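Local coordinates for protein mannosephosphate isomerase, putative (Archaeoglobus fulgidus, PDB 1ZX5) that probably catalyses the interconversion of D-mannose 6-phosphate and D-fructose 6-phosphate as a zinc-dependent isomerase related to the type 1 phosphomannose isomerases, at residues S50-K55 / I62-K67; E108-A113 / W201-K206. All coordinates share one frame; numbering follows the deposited sequence. Where two conformers were deposited one is given.

Contact 1 of 2, residues S50-K55 / I62-K67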
ATOM      1  N   SER A  50      -1.198  -6.586 -12.478  1.00 30.13           N
ATOM      2  CA  SER A  50      -1.024  -5.432 -13.345  1.00 29.85           C
ATOM      3  C   SER A  50      -0.310  -5.881 -14.602  1.00 30.40           C
ATOM      4  O   SER A  50       0.414  -6.882 -14.594  1.00 30.33           O
ATOM      5  CB  SER A  50      -0.201  -4.349 -12.647  1.00 29.27           C
ATOM      6  OG  SER A  50      -0.949  -3.733 -11.611  1.00 28.74           O
ATOM      7  N   THR A  51      -0.519  -5.152 -15.688  1.00 31.06           N
ATOM      8  CA  THR A  51       0.248  -5.401 -16.890  1.00 32.62           C
ATOM      9  C   THR A  51       1.150  -4.194 -17.146  1.00 32.75           C
ATOM     10  O   THR A  51       0.756  -3.041 -16.946  1.00 32.17           O
ATOM     11  CB  THR A  51      -0.637  -5.767 -18.141  1.00 33.00           C
ATOM     12  OG1 THR A  51      -1.338  -4.613 -18.581  1.00 36.53           O
ATOM     13  CG2 THR A  51      -1.671  -6.864 -17.829  1.00 32.42           C
ATOM     14  N   VAL A  52       2.373  -4.478 -17.576  1.00 33.86           N
ATOM     15  CA  VAL A  52       3.405  -3.456 -17.690  1.00 34.99           C
ATOM     16  C   VAL A  52       3.941  -3.300 -19.118  1.00 36.74           C
ATOM     17  O   VAL A  52       3.789  -4.197 -19.954  1.00 36.29           O
ATOM     18  CB  VAL A  52       4.577  -3.711 -16.686  1.00 34.60           C
ATOM     19  CG1 VAL A  52       4.070  -3.674 -15.251  1.00 33.23           C
ATOM     20  CG2 VAL A  52       5.295  -5.027 -16.982  1.00 32.82           C
ATOM     21  N   LEU A  53       4.555  -2.145 -19.375  1.00 39.05           N
ATOM     22  CA  LEU A  53       5.265  -1.888 -20.630  1.00 41.57           C
ATOM     23  C   LEU A  53       6.776  -1.908 -20.416  1.00 42.37           C
ATOM     24  O   LEU A  53       7.331  -1.041 -19.721  1.00 42.19           O
ATOM     25  CB  LEU A  53       4.876  -0.522 -21.208  1.00 42.14           C
ATOM     26  CG  LEU A  53       3.513  -0.322 -21.867  1.00 44.03           C
ATOM     27  CD1 LEU A  53       3.122   1.162 -21.798  1.00 46.38           C
ATOM     28  CD2 LEU A  53       3.511  -0.847 -23.303  1.00 45.18           C
ATOM     29  N   VAL A  54       7.429  -2.893 -21.023  1.00 43.68           N
ATOM     30  CA  VAL A  54       8.884  -2.970 -21.006  1.00 45.20           C
ATOM     31  C   VAL A  54       9.452  -2.626 -22.395  1.00 46.48           C
ATOM     32  O   VAL A  54       9.326  -3.417 -23.339  1.00 46.65           O
ATOM     33  CB  VAL A  54       9.386  -4.351 -20.505  1.00 45.04           C
ATOM     34  CG1 VAL A  54      10.911  -4.445 -20.629  1.00 45.12           C
ATOM     35  CG2 VAL A  54       8.954  -4.580 -19.061  1.00 44.00           C
ATOM     36  N   LYS A  55      10.064  -1.439 -22.503  1.00 48.02           N
ATOM     37  CA  LYS A  55      10.561  -0.907 -23.787  1.00 49.55           C
ATOM     38  C   LYS A  55       9.455  -0.871 -24.869  1.00 49.81           C
ATOM     39  O   LYS A  55       9.706  -1.144 -26.050  1.00 49.99           O
ATOM     40  CB  LYS A  55      11.798  -1.697 -24.279  1.00 49.90           C
ATOM     41  CG  LYS A  55      13.123  -1.365 -23.559  1.00 51.90           C
ATOM     42  CD  LYS A  55      14.069  -2.582 -23.554  1.00 54.45           C
ATOM     43  CE  LYS A  55      15.552  -2.178 -23.496  1.00 55.67           C
ATOM     44  NZ  LYS A  55      16.047  -1.879 -22.117  1.00 56.40           N
ATOM     45  N   ILE A  62       3.405 -10.749 -13.360  1.00 35.66           N
ATOM     46  CA  ILE A  62       3.679 -12.132 -12.977  1.00 35.30           C
ATOM     47  C   ILE A  62       4.718 -12.737 -13.932  1.00 34.92           C
ATOM     48  O   ILE A  62       5.679 -13.364 -13.484  1.00 34.61           O
ATOM     49  CB  ILE A  62       2.361 -12.940 -12.872  1.00 35.24           C
ATOM     50  CG1 ILE A  62       1.577 -12.437 -11.643  1.00 34.98           C
ATOM     51  CG2 ILE A  62       2.631 -14.456 -12.818  1.00 34.93           C
ATOM     52  CD1 ILE A  62       0.222 -13.096 -11.421  1.00 35.79           C
ATOM     53  N   GLU A  63       4.523 -12.542 -15.235  0.50 34.72           N
ATOM     54  CA  GLU A  63       5.515 -12.947 -16.220  0.50 34.74           C
ATOM     55  C   GLU A  63       6.824 -12.208 -15.937  0.50 34.45           C
ATOM     56  O   GLU A  63       7.871 -12.839 -15.777  0.50 34.52           O
ATOM     57  CB  GLU A  63       5.026 -12.676 -17.648  0.50 34.73           C
ATOM     58  CG  GLU A  63       5.884 -13.314 -18.740  0.50 34.96           C
ATOM     59  CD  GLU A  63       5.315 -13.118 -20.139  0.50 35.24           C
ATOM     60  OE1 GLU A  63       4.126 -13.439 -20.360  0.50 36.25           O
ATOM     61  OE2 GLU A  63       6.061 -12.658 -21.027  0.50 36.03           O
ATOM     62  N   LEU A  64       6.752 -10.880 -15.832  1.00 34.25           N
ATOM     63  CA  LEU A  64       7.956 -10.073 -15.579  1.00 33.66           C
ATOM     64  C   LEU A  64       8.773 -10.616 -14.393  1.00 33.05           C
ATOM     65  O   LEU A  64       9.987 -10.777 -14.492  1.00 32.56           O
ATOM     66  CB  LEU A  64       7.609  -8.587 -15.372  1.00 33.30           C
ATOM     67  CG  LEU A  64       8.819  -7.663 -15.158  1.00 33.60           C
ATOM     68  CD1 LEU A  64       9.574  -7.404 -16.470  1.00 33.60           C
ATOM     69  CD2 LEU A  64       8.417  -6.362 -14.507  1.00 32.85           C
ATOM     70  N   PHE A  65       8.093 -10.921 -13.292  1.00 32.71           N
ATOM     71  CA  PHE A  65       8.766 -11.404 -12.098  1.00 32.84           C
ATOM     72  C   PHE A  65       9.362 -12.815 -12.264  1.00 33.58           C
ATOM     73  O   PHE A  65      10.472 -13.072 -11.804  1.00 33.74           O
ATOM     74  CB  PHE A  65       7.849 -11.320 -10.869  1.00 32.30           C
ATOM     75  CG  PHE A  65       8.537 -11.666  -9.579  1.00 31.54           C
ATOM     76  CD1 PHE A  65       9.444 -10.782  -8.999  1.00 31.61           C
ATOM     77  CD2 PHE A  65       8.297 -12.880  -8.951  1.00 30.27           C
ATOM     78  CE1 PHE A  65      10.092 -11.099  -7.801  1.00 31.07           C
ATOM     79  CE2 PHE A  65       8.942 -13.209  -7.756  1.00 30.61           C
ATOM     80  CZ  PHE A  65       9.836 -12.310  -7.176  1.00 30.65           C
ATOM     81  N   SER A  66       8.655 -13.728 -12.927  1.00 34.36           N
ATOM     82  CA  SER A  66       9.231 -15.061 -13.128  1.00 35.53           C
ATOM     83  C   SER A  66      10.467 -15.035 -14.050  1.00 35.51           C
ATOM     84  O   SER A  66      11.394 -15.816 -13.857  1.00 35.65           O
ATOM     85  CB  SER A  66       8.183 -16.088 -13.594  1.00 35.82           C
ATOM     86  OG  SER A  66       7.638 -15.741 -14.853  1.00 37.86           O
ATOM     87  N   LYS A  67      10.492 -14.115 -15.014  1.00 35.63           N
ATOM     88  CA  LYS A  67      11.625 -13.989 -15.941  1.00 36.05           C
ATOM     89  C   LYS A  67      12.782 -13.119 -15.441  1.00 35.73           C
ATOM     90  O   LYS A  67      13.919 -13.321 -15.862  1.00 35.77           O
ATOM     91  CB  LYS A  67      11.166 -13.459 -17.298  1.00 36.25           C
ATOM     92  CG  LYS A  67      10.282 -14.415 -18.060  1.00 39.33           C
ATOM     93  CD  LYS A  67       9.864 -13.847 -19.409  1.00 43.86           C
ATOM     94  CE  LYS A  67       8.931 -14.834 -20.123  1.00 47.42           C
ATOM     95  NZ  LYS A  67       8.794 -14.540 -21.582  1.00 49.28           N
TER

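Contact 2 of 2, residues E108-A113 / W201-K206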
ATOM      1  N   GLU A 108      -1.271 -19.156   8.337  1.00 26.23           N
ATOM      2  CA  GLU A 108      -0.855 -20.546   8.178  1.00 27.78           C
ATOM      3  C   GLU A 108      -1.702 -21.498   9.034  1.00 26.51           C
ATOM      4  O   GLU A 108      -2.123 -22.569   8.578  1.00 25.94           O
ATOM      5  CB  GLU A 108       0.641 -20.683   8.505  1.00 27.23           C
ATOM      6  CG  GLU A 108       1.134 -22.120   8.597  1.00 30.70           C
ATOM      7  CD  GLU A 108       2.619 -22.202   8.930  1.00 32.06           C
ATOM      8  OE1 GLU A 108       2.981 -22.914   9.894  1.00 37.61           O
ATOM      9  OE2 GLU A 108       3.424 -21.541   8.237  1.00 38.11           O
ATOM     10  N   SER A 109      -1.945 -21.078  10.271  1.00 25.87           N
ATOM     11  CA  SER A 109      -2.763 -21.807  11.232  1.00 25.38           C
ATOM     12  C   SER A 109      -4.245 -21.889  10.799  1.00 24.78           C
ATOM     13  O   SER A 109      -4.928 -22.899  11.025  1.00 24.73           O
ATOM     14  CB  SER A 109      -2.640 -21.115  12.588  1.00 25.01           C
ATOM     15  OG  SER A 109      -3.532 -21.676  13.507  1.00 27.54           O
ATOM     16  N   LEU A 110      -4.729 -20.816  10.182  1.00 24.26           N
ATOM     17  CA  LEU A 110      -6.077 -20.767   9.596  1.00 23.86           C
ATOM     18  C   LEU A 110      -6.177 -21.519   8.263  1.00 23.24           C
ATOM     19  O   LEU A 110      -7.277 -21.705   7.749  1.00 22.87           O
ATOM     20  CB  LEU A 110      -6.520 -19.305   9.400  1.00 23.62           C
ATOM     21  CG  LEU A 110      -6.868 -18.519  10.669  1.00 24.32           C
ATOM     22  CD1 LEU A 110      -7.097 -17.020  10.388  1.00 23.45           C
ATOM     23  CD2 LEU A 110      -8.074 -19.128  11.348  1.00 23.96           C
ATOM     24  N   GLY A 111      -5.032 -21.922   7.709  1.00 23.11           N
ATOM     25  CA  GLY A 111      -4.969 -22.635   6.430  1.00 23.14           C
ATOM     26  C   GLY A 111      -5.254 -21.793   5.188  1.00 23.77           C
ATOM     27  O   GLY A 111      -5.716 -22.307   4.165  1.00 23.49           O
ATOM     28  N   GLU A 112      -4.966 -20.504   5.253  1.00 24.48           N
ATOM     29  CA  GLU A 112      -5.179 -19.635   4.098  1.00 26.20           C
ATOM     30  C   GLU A 112      -4.163 -19.950   2.995  1.00 27.47           C
ATOM     31  O   GLU A 112      -3.055 -20.423   3.281  1.00 28.07           O
ATOM     32  CB  GLU A 112      -5.080 -18.165   4.517  1.00 25.88           C
ATOM     33  CG  GLU A 112      -6.158 -17.727   5.517  1.00 25.81           C
ATOM     34  CD  GLU A 112      -7.544 -17.488   4.877  1.00 27.40           C
ATOM     35  OE1 GLU A 112      -7.759 -17.801   3.674  1.00 24.95           O
ATOM     36  OE2 GLU A 112      -8.424 -16.959   5.592  1.00 28.62           O
ATOM     37  N   ALA A 113      -4.550 -19.735   1.744  1.00 28.60           N
ATOM     38  CA  ALA A 113      -3.610 -19.848   0.629  1.00 30.01           C
ATOM     39  C   ALA A 113      -2.689 -18.616   0.591  1.00 31.09           C
ATOM     40  O   ALA A 113      -1.540 -18.717   0.185  1.00 31.49           O
ATOM     41  CB  ALA A 113      -4.347 -20.023  -0.694  1.00 29.57           C
ATOM     42  N   TRP A 201     -16.416 -13.431  11.756  1.00 24.77           N
ATOM     43  CA  TRP A 201     -16.170 -13.370  13.196  1.00 25.75           C
ATOM     44  C   TRP A 201     -15.274 -14.477  13.756  1.00 26.36           C
ATOM     45  O   TRP A 201     -14.449 -14.209  14.627  1.00 26.36           O
ATOM     46  CB  TRP A 201     -17.476 -13.295  14.010  1.00 26.03           C
ATOM     47  CG  TRP A 201     -17.190 -12.747  15.381  1.00 26.56           C
ATOM     48  CD1 TRP A 201     -17.242 -13.426  16.570  1.00 27.17           C
ATOM     49  CD2 TRP A 201     -16.731 -11.421  15.696  1.00 26.24           C
ATOM     50  NE1 TRP A 201     -16.863 -12.596  17.607  1.00 26.67           N
ATOM     51  CE2 TRP A 201     -16.547 -11.362  17.098  1.00 27.06           C
ATOM     52  CE3 TRP A 201     -16.467 -10.273  14.929  1.00 26.00           C
ATOM     53  CZ2 TRP A 201     -16.117 -10.193  17.754  1.00 26.77           C
ATOM     54  CZ3 TRP A 201     -16.041  -9.110  15.581  1.00 26.06           C
ATOM     55  CH2 TRP A 201     -15.874  -9.081  16.978  1.00 26.53           C
ATOM     56  N   GLU A 202     -15.429 -15.709  13.269  1.00 27.15           N
ATOM     57  CA  GLU A 202     -14.567 -16.809  13.718  1.00 28.51           C
ATOM     58  C   GLU A 202     -13.088 -16.542  13.442  1.00 28.31           C
ATOM     59  O   GLU A 202     -12.246 -16.931  14.242  1.00 28.16           O
ATOM     60  CB  GLU A 202     -14.982 -18.149  13.107  1.00 28.82           C
ATOM     61  CG  GLU A 202     -16.279 -18.715  13.672  1.00 33.45           C
ATOM     62  CD  GLU A 202     -16.197 -19.027  15.173  1.00 39.87           C
ATOM     63  OE1 GLU A 202     -15.338 -19.858  15.572  1.00 42.25           O
ATOM     64  OE2 GLU A 202     -16.998 -18.441  15.951  1.00 41.48           O
ATOM     65  N   LYS A 203     -12.793 -15.882  12.316  1.00 28.23           N
ATOM     66  CA  LYS A 203     -11.435 -15.509  11.948  1.00 28.33           C
ATOM     67  C   LYS A 203     -10.954 -14.326  12.782  1.00 27.70           C
ATOM     68  O   LYS A 203      -9.825 -14.326  13.246  1.00 27.77           O
ATOM     69  CB  LYS A 203     -11.318 -15.160  10.453  1.00 29.08           C
ATOM     70  CG  LYS A 203     -11.849 -16.194   9.460  1.00 30.48           C
ATOM     71  CD  LYS A 203     -11.076 -17.492   9.478  1.00 32.99           C
ATOM     72  CE  LYS A 203     -11.595 -18.469   8.404  1.00 34.62           C
ATOM     73  NZ  LYS A 203     -10.764 -18.384   7.153  1.00 39.52           N
ATOM     74  N   VAL A 204     -11.810 -13.318  12.945  1.00 26.99           N
ATOM     75  CA  VAL A 204     -11.529 -12.161  13.796  1.00 26.53           C
ATOM     76  C   VAL A 204     -11.088 -12.598  15.198  1.00 27.10           C
ATOM     77  O   VAL A 204     -10.071 -12.125  15.703  1.00 27.16           O
ATOM     78  CB  VAL A 204     -12.756 -11.196  13.900  1.00 26.22           C
ATOM     79  CG1 VAL A 204     -12.520 -10.117  14.952  1.00 24.42           C
ATOM     80  CG2 VAL A 204     -13.066 -10.562  12.546  1.00 24.72           C
ATOM     81  N   LYS A 205     -11.841 -13.510  15.811  1.00 27.40           N
ATOM     82  CA  LYS A 205     -11.548 -13.980  17.169  1.00 28.38           C
ATOM     83  C   LYS A 205     -10.150 -14.585  17.305  1.00 28.09           C
ATOM     84  O   LYS A 205      -9.485 -14.412  18.318  1.00 27.71           O
ATOM     85  CB  LYS A 205     -12.588 -15.006  17.621  1.00 28.49           C
ATOM     86  CG  LYS A 205     -13.955 -14.421  17.916  1.00 31.35           C
ATOM     87  CD  LYS A 205     -14.829 -15.420  18.697  1.00 34.39           C
ATOM     88  CE  LYS A 205     -15.189 -16.632  17.848  1.00 37.14           C
ATOM     89  NZ  LYS A 205     -16.221 -17.515  18.494  1.00 39.57           N
ATOM     90  N   LYS A 206      -9.712 -15.284  16.270  1.00 28.56           N
ATOM     91  CA  LYS A 206      -8.400 -15.918  16.258  1.00 29.37           C
ATOM     92  C   LYS A 206      -7.194 -14.985  16.053  1.00 29.25           C
ATOM     93  O   LYS A 206      -6.072 -15.347  16.406  1.00 29.20           O
ATOM     94  CB  LYS A 206      -8.403 -17.033  15.219  1.00 29.80           C
ATOM     95  CG  LYS A 206      -9.236 -18.229  15.707  1.00 32.77           C
ATOM     96  CD  LYS A 206      -9.342 -19.291  14.647  1.00 38.03           C
ATOM     97  CE  LYS A 206     -10.110 -20.509  15.148  1.00 41.41           C
ATOM     98  NZ  LYS A 206     -10.554 -21.313  13.961  1.00 44.27           N
TER

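Contact 1 of 2, residues S50-K55 / I62-K67
Glu63 O, one residue before the Leu64 that meets Val52 and Val54, accepts two bonds in the helix: from Lys67 N at 3.0 Å, the regular helical bond, and from the hydroxyl of Ser66, whose OG lies 3.1 Å from Glu63 O. The hydroxyl approaches the carbonyl obliquely, with a C=O...OG angle of 117° and a tilt of 21° from the carbonyl plane. A weak salt bridge from Lys67 NZ to Glu63 OE2 is doubtful, since it is seen for one of two conformers of Glu63.

The meeting with residues 50-55 is apolar and is carried by Leu64. CG stands anti to the backbone N (chi1 -178°), which carries the fork of the side chain to the strand, where its two methyls divide the work. CD1 touches CG2 of Val54 at 3.9 Å, the two side chains crossing at a slant, while CD2 lies 4.2 Å from CG2 of Val52. These valines, two residues apart, present the same face of strand 51-54 to the helix. Thr51 and Leu53 belong to the other face and lie on Ala11.

Strand 51-54 is the middle of a three-stranded antiparallel sheet, flanked by 9-10 and 57-60, and helix 61-73 follows directly on the last of these strands: a beta-hairpin with a helix folded back over it. Leu59 of strand 57-60 touches both Val54 and Leu64, and Met61 and Phe42 lie against Val52. Ser50 OG is hydrogen-bonded to Ser43 N and Asn14 ND2 at the strand's start. With methyl-to-methyl contacts alone joining the two segments, helix and strand are held together by burial of Leu64 and Val52 rather than by directional bonds.

Contact 2 of 2, residues E108-A113 / W201-K206
Lys203 starts with CG beside its backbone N (chi1 -53°), bends at chi2 (-65°) and turns again at the end of the chain, which sends NZ to the carboxylate of Glu112 while CD stays against Leu110. Glu112 is also bent at its second torsion (chi2 -77°) and advances from the opposite direction. NZ of Lys203 and OE2 of Glu112 are 3.2 Å apart, a salt bridge whose hydrogen bond is weak. The same OE2 has a second, stronger partner in the hydroxyl of Tyr194, just ahead of helix 201-207, so this oxygen has two partners, the neutral hydroxyl and the ammonium group.

Beside the ion pair, Leu110 packs on the lysine stems. Its CD2 reaches Lys206 CD at 3.5 Å and Lys203 CD at 3.9 Å, and its CD1 is 4.1 Å from Lys203 CD; the leucine's fork rests against the hydrocarbon of both lysines. Lys206, extended beyond CG, contributes its aliphatic part. An alanine in place of Lys203 would probably leave Glu112 OE2 without its charged mate and open a gap beside the methyls of Leu110.

Leu110 and Glu112 come from the turn that ends helix 104-109, a Schellman motif: Gly111 takes positive phi and two backbone bonds run back into the last turn, one of them the weak Gly111 N to Glu108 O. Gly111 thereby turns the chain out of the helix toward Glu112.

Tyr194 ties the cluster together, since the side chains of Leu110 and Lys203 both touch it besides its bond to Glu112, which also lies against Leu192. Away from this contact, helix 201-207 packs on helix 139-146, with Trp201 on Leu142 and Leu146 and Lys205 on Ile139.

From the N terminus, contact 1 comes first: residues 50-55 and 62-67 close a short loop of six residues, folding helix 61-73 onto the small sheet of strands 9-10, 51-54 and 57-60. The chain then runs through strand 85-92 of the six-stranded sheet into helix 104-109, at whose end contact 2 opens. Its loop is long, 87 residues, taking in strands 119-123, 167-170 and 181-188 and helix 139-146 before helix 201-207 returns to residues 108-113. The two loops follow in series, neither nesting nor crossing. The centres of contacts 1 and 2 are about 32 Å apart. Between contacts 1 and 2 the nearest atoms are about 13 Å apart, so they do not touch.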